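Local structure of mannan endo-1,4-beta-mannosidase (3CBW) at residues I207-Y210 / M211-R215; M56-A59 / D60-S64. The protein catalyses the endo-hydrolysis of beta-1,4-mannosidic linkages in mannan, galactomannan and glucomannan, and takes part in glucomannan degradation. The protein carries 3 engineered substitutions. All coordinates share one frame; numbering follows the deposited sequence.

Contact 1 (I207-Y210 / M211-R215)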
loop_
_atom_site.group_PDB
_atom_site.type_symbol
_atom_site.label_atom_id
_atom_site.label_comp_id
_atom_site.label_asym_id
_atom_site.label_seq_id
_atom_site.Cartn_x
_atom_site.Cartn_y
_atom_site.Cartn_z
ATOM N N ILE A 207 -6.582 3.493 13.742
ATOM C CA ILE A 207 -5.264 2.954 13.439
ATOM C C ILE A 207 -4.235 4.086 13.304
ATOM O O ILE A 207 -3.112 3.968 13.801
ATOM C CB ILE A 207 -5.287 2.041 12.201
ATOM C CG1 ILE A 207 -6.157 0.807 12.489
ATOM C CG2 ILE A 207 -3.858 1.669 11.778
ATOM C CD1 ILE A 207 -6.222 -0.196 11.356
ATOM N N TYR A 208 -4.609 5.174 12.633
ATOM C CA TYR A 208 -3.711 6.328 12.516
ATOM C C TYR A 208 -3.280 6.808 13.912
ATOM O O TYR A 208 -2.091 7.028 14.160
ATOM C CB TYR A 208 -4.356 7.470 11.711
ATOM C CG TYR A 208 -3.441 8.671 11.636
ATOM C CD1 TYR A 208 -2.519 8.814 10.599
ATOM C CD2 TYR A 208 -3.456 9.648 12.643
ATOM C CE1 TYR A 208 -1.655 9.909 10.548
ATOM C CE2 TYR A 208 -2.580 10.734 12.610
ATOM C CZ TYR A 208 -1.695 10.860 11.549
ATOM O OH TYR A 208 -0.820 11.931 11.496
ATOM N N HIS A 209 -4.240 6.965 14.821
ATOM C CA HIS A 209 -3.924 7.459 16.162
ATOM C C HIS A 209 -3.145 6.456 16.981
ATOM O O HIS A 209 -2.253 6.851 17.736
ATOM C CB HIS A 209 -5.190 7.908 16.885
ATOM C CG HIS A 209 -5.785 9.132 16.287
ATOM N ND1 HIS A 209 -7.126 9.252 15.990
ATOM C CD2 HIS A 209 -5.203 10.288 15.895
ATOM C CE1 HIS A 209 -7.345 10.439 15.451
ATOM N NE2 HIS A 209 -6.196 11.087 15.383
ATOM N N TYR A 210 -3.436 5.171 16.825
ATOM C CA TYR A 210 -2.675 4.164 17.539
ATOM C C TYR A 210 -1.213 4.220 17.102
ATOM O O TYR A 210 -0.297 4.245 17.930
ATOM C CB TYR A 210 -3.250 2.772 17.277
ATOM C CG TYR A 210 -2.694 1.715 18.196
ATOM C CD1 TYR A 210 -3.393 1.346 19.344
ATOM C CD2 TYR A 210 -1.477 1.082 17.932
ATOM C CE1 TYR A 210 -2.908 0.383 20.208
ATOM C CE2 TYR A 210 -0.969 0.103 18.802
ATOM C CZ TYR A 210 -1.703 -0.235 19.944
ATOM O OH TYR A 210 -1.261 -1.192 20.832
ATOM N N MET A 211 -0.977 4.219 15.790
ATOM C CA MET A 211 0.396 4.178 15.291
ATOM C C MET A 211 1.142 5.479 15.558
ATOM O O MET A 211 2.295 5.462 15.966
ATOM C CB MET A 211 0.412 3.862 13.793
ATOM C CG MET A 211 -0.108 2.465 13.431
ATOM S SD MET A 211 0.692 1.012 14.309
ATOM C CE MET A 211 -0.638 -0.237 14.013
ATOM N N THR A 212 0.487 6.605 15.306
ATOM C CA THR A 212 1.143 7.904 15.354
ATOM C C THR A 212 1.268 8.414 16.789
ATOM O O THR A 212 2.346 8.839 17.207
ATOM C CB THR A 212 0.377 8.909 14.472
ATOM O OG1 THR A 212 0.258 8.367 13.153
ATOM C CG2 THR A 212 1.080 10.246 14.411
ATOM N N ASP A 213 0.171 8.365 17.540
ATOM C CA ASP A 213 0.161 8.982 18.867
ATOM C C ASP A 213 0.502 7.975 19.957
ATOM O O ASP A 213 1.482 8.161 20.673
ATOM C CB ASP A 213 -1.180 9.669 19.103
ATOM C CG ASP A 213 -1.412 10.807 18.133
ATOM O OD1 ASP A 213 -0.428 11.493 17.767
ATOM O OD2 ASP A 213 -2.574 11.015 17.737
ATOM N N THR A 214 -0.250 6.892 20.065
ATOM C CA THR A 214 0.034 5.888 21.104
ATOM C C THR A 214 1.441 5.325 20.957
ATOM O O THR A 214 2.150 5.144 21.956
ATOM C CB THR A 214 -1.005 4.751 21.070
ATOM O OG1 THR A 214 -2.319 5.312 21.165
ATOM C CG2 THR A 214 -0.785 3.734 22.202
ATOM N N ARG A 215 1.855 5.075 19.717
ATOM C CA ARG A 215 3.101 4.374 19.467
ATOM C C ARG A 215 4.225 5.249 18.920
ATOM O O ARG A 215 5.356 4.783 18.762
ATOM C CB ARG A 215 2.845 3.147 18.589
ATOM C CG ARG A 215 1.895 2.133 19.255
ATOM C CD ARG A 215 2.484 1.529 20.565
ATOM N NE ARG A 215 3.791 0.959 20.262
ATOM C CZ ARG A 215 4.063 -0.341 20.159
ATOM N NH1 ARG A 215 3.156 -1.267 20.431
ATOM N NH2 ARG A 215 5.269 -0.718 19.788
HETATM O O HOH W 1 1.021 -1.120 22.104
#
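Ile207 and Met211 stand one helical turn apart and point the same way, Ile207 CG2 lying 4.2 Å from Met211 CG, while Met211 N donates to Ile207 O in a nearly straight bond (N-H...O 169°). At Tyr208 the carbonyl is gripped twice by one residue: Thr212 N and Thr212 OG1 reach Tyr208 O from opposite faces of the carbonyl plane, each at 2.9 Å. With OG1 anti to the carbonyl carbon (chi1 -55°), the same hydroxyl oxygen also sits 3.4 Å above the plane of the Tyr208 ring, over its centre, and Thr212 CB adds a CH-pi contact to that face. His209 O marks where the helix widens, for it accepts from both Asp213 N (2.9 Å) and Thr214 N (3.1 Å), the latter spacing being that of a pi-type turn. The imidazole and the Asp213 carboxylate run side by side, their planes 16° apart, with Asp213 OD2 3.3 Å from His209 CD2. Tyr210 O continues the wide spacing through a weak bond from Arg215 N. The Tyr210 ring lies alongside Arg215, with Tyr210 CE2 3.5 Å from Arg215 CG, and a water bridges Tyr210 OH to Arg215 NH1. Arg215 NH2 forms a salt bridge to Asp157, tying this end of helix 194-214 to helix 143-163, on which Tyr210 also packs; Met211 touches both Ala156 of that helix and Trp222 of strand 220-224, and Thr212 also meets Trp222.

Contact 2 (M56-A59 / D60-S64)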
loop_
_atom_site.group_PDB
_atom_site.type_symbol
_atom_site.label_atom_id
_atom_site.label_comp_id
_atom_site.label_asym_id
_atom_site.label_seq_id
_atom_site.Cartn_x
_atom_site.Cartn_y
_atom_site.Cartn_z
ATOM N N MET A 56 13.031 -12.544 -1.160
ATOM C CA MET A 56 13.602 -11.686 -2.187
ATOM C C MET A 56 13.444 -12.266 -3.583
ATOM O O MET A 56 13.879 -11.648 -4.548
ATOM C CB MET A 56 15.071 -11.401 -1.874
ATOM C CG MET A 56 15.265 -10.667 -0.537
ATOM S SD MET A 56 14.198 -9.187 -0.280
ATOM C CE MET A 56 14.725 -8.202 -1.659
ATOM N N ALA A 57 12.781 -13.423 -3.691
ATOM C CA ALA A 57 12.647 -14.105 -4.978
ATOM C C ALA A 57 11.965 -13.248 -6.039
ATOM O O ALA A 57 12.395 -13.210 -7.189
ATOM C CB ALA A 57 11.908 -15.447 -4.826
ATOM N N GLU A 58 10.895 -12.556 -5.653
ATOM C CA GLU A 58 10.192 -11.687 -6.592
ATOM C C GLU A 58 11.099 -10.575 -7.147
ATOM O O GLU A 58 11.159 -10.384 -8.353
ATOM C CB GLU A 58 8.904 -11.126 -5.959
ATOM C CG GLU A 58 8.108 -10.169 -6.856
ATOM C CD GLU A 58 7.566 -10.820 -8.130
ATOM O OE1 GLU A 58 7.489 -12.071 -8.214
ATOM O OE2 GLU A 58 7.188 -10.071 -9.056
ATOM N N ALA A 59 11.822 -9.874 -6.276
ATOM C CA ALA A 59 12.781 -8.864 -6.731
ATOM C C ALA A 59 13.852 -9.476 -7.629
ATOM O O ALA A 59 14.205 -8.907 -8.655
ATOM C CB ALA A 59 13.426 -8.166 -5.546
ATOM N N ASP A 60 14.349 -10.651 -7.240
ATOM C CA ASP A 60 15.430 -11.291 -7.979
ATOM C C ASP A 60 14.987 -11.768 -9.369
ATOM O O ASP A 60 15.752 -11.652 -10.330
ATOM C CB ASP A 60 16.054 -12.427 -7.153
ATOM C CG ASP A 60 16.803 -11.921 -5.917
ATOM O OD1 ASP A 60 17.187 -10.729 -5.886
ATOM O OD2 ASP A 60 17.027 -12.714 -4.978
ATOM N N ARG A 61 13.748 -12.262 -9.471
ATOM C CA ARG A 61 13.150 -12.688 -10.751
ATOM C C ARG A 61 12.957 -11.513 -11.695
ATOM O O ARG A 61 13.159 -11.642 -12.896
ATOM C CB ARG A 61 11.784 -13.359 -10.550
ATOM C CG ARG A 61 11.804 -14.825 -10.183
ATOM C CD ARG A 61 10.466 -15.504 -10.525
ATOM N NE ARG A 61 9.285 -14.671 -10.262
ATOM C CZ ARG A 61 8.027 -15.060 -10.472
ATOM N NH1 ARG A 61 7.766 -16.275 -10.942
ATOM N NH2 ARG A 61 7.020 -14.240 -10.203
ATOM N N ILE A 62 12.536 -10.370 -11.151
ATOM C CA ILE A 62 12.380 -9.168 -11.962
ATOM C C ILE A 62 13.741 -8.713 -12.496
ATOM O O ILE A 62 13.880 -8.343 -13.664
ATOM C CB ILE A 62 11.672 -8.047 -11.160
ATOM C CG1 ILE A 62 10.224 -8.460 -10.867
ATOM C CG2 ILE A 62 11.733 -6.729 -11.915
ATOM C CD1 ILE A 62 9.558 -7.664 -9.783
ATOM N N ARG A 63 14.753 -8.780 -11.636
ATOM C CA ARG A 63 16.103 -8.431 -12.049
ATOM C C ARG A 63 16.667 -9.400 -13.097
ATOM O O ARG A 63 17.323 -8.969 -14.041
ATOM C CB ARG A 63 17.026 -8.311 -10.838
ATOM C CG ARG A 63 18.383 -7.719 -11.182
ATOM C CD ARG A 63 19.187 -7.367 -9.940
ATOM N NE ARG A 63 20.594 -7.090 -10.232
ATOM C CZ ARG A 63 21.069 -5.945 -10.720
ATOM N NH1 ARG A 63 20.261 -4.926 -10.999
ATOM N NH2 ARG A 63 22.375 -5.820 -10.937
ATOM N N SER A 64 16.393 -10.692 -12.929
ATOM C CA SER A 64 16.825 -11.683 -13.909
ATOM C C SER A 64 16.129 -11.477 -15.251
ATOM O O SER A 64 16.742 -11.684 -16.307
ATOM C CB SER A 64 16.584 -13.095 -13.389
ATOM O OG SER A 64 17.431 -13.357 -12.289
HETATM O O HOH W 2 16.747 -7.586 -7.124
#
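The charged pair in this first part of helix 57-66 is Glu58 with Arg61, three residues on: Arg61 NH2 donates to Glu58 OE1 at 3.0 Å, with an N-H...O angle of 149°. The carboxylate uses its syn lone pair, yet the two flat groups are turned 67° apart, and OE1 lies somewhat out of the guanidinium plane. One N-H...O bond carries the salt bridge; Arg61 NE stays 3.8 Å from Glu58 OE1. Glu58 gets there by setting CG anti to its backbone N (chi1 178°) and bending at chi2. Van der Waals packing comes from Ile62, with Ile62 CD1 4.1 Å from Glu58 CG and also lying 3.5 Å from the oxygen Glu58 OE2. Backbone bonds follow the regular i to i+4 pattern, with Asp60 N to Met56 O at 2.9 Å and Arg61 N to Ala57 O at 2.8 Å among them. A water links Ala59 O and Asp60 OD1 through two weak bonds. The buried Glu58 carboxylate thus has a separate partner for each oxygen, Arg61 on OE1 and Ser312 on OE2; this pairing restrains its rotation and would be expected to favour the ionised form.

In the fold
Contacts 1 and 2 belong to different helices on opposite sides of the chain's centre, their own centres 34 Å apart and their nearest atoms about 22 Å apart, so neither touches the other. Helix 57-66 connects strands 41-49 and 72-79 in a beta-alpha-beta unit, and helix 194-214 precedes strand 220-224 of the same parallel sheet, as expected of the TIM-barrel clan. Their relation to the substrate site differs: the Glu58 side chain of contact 2 is about 4 Å from that of Asn308, a substrate-binding residue by similarity, whereas the Ile207 side chain of contact 1 is about 10 Å from that of His175, which probably positions the catalytic nucleophile.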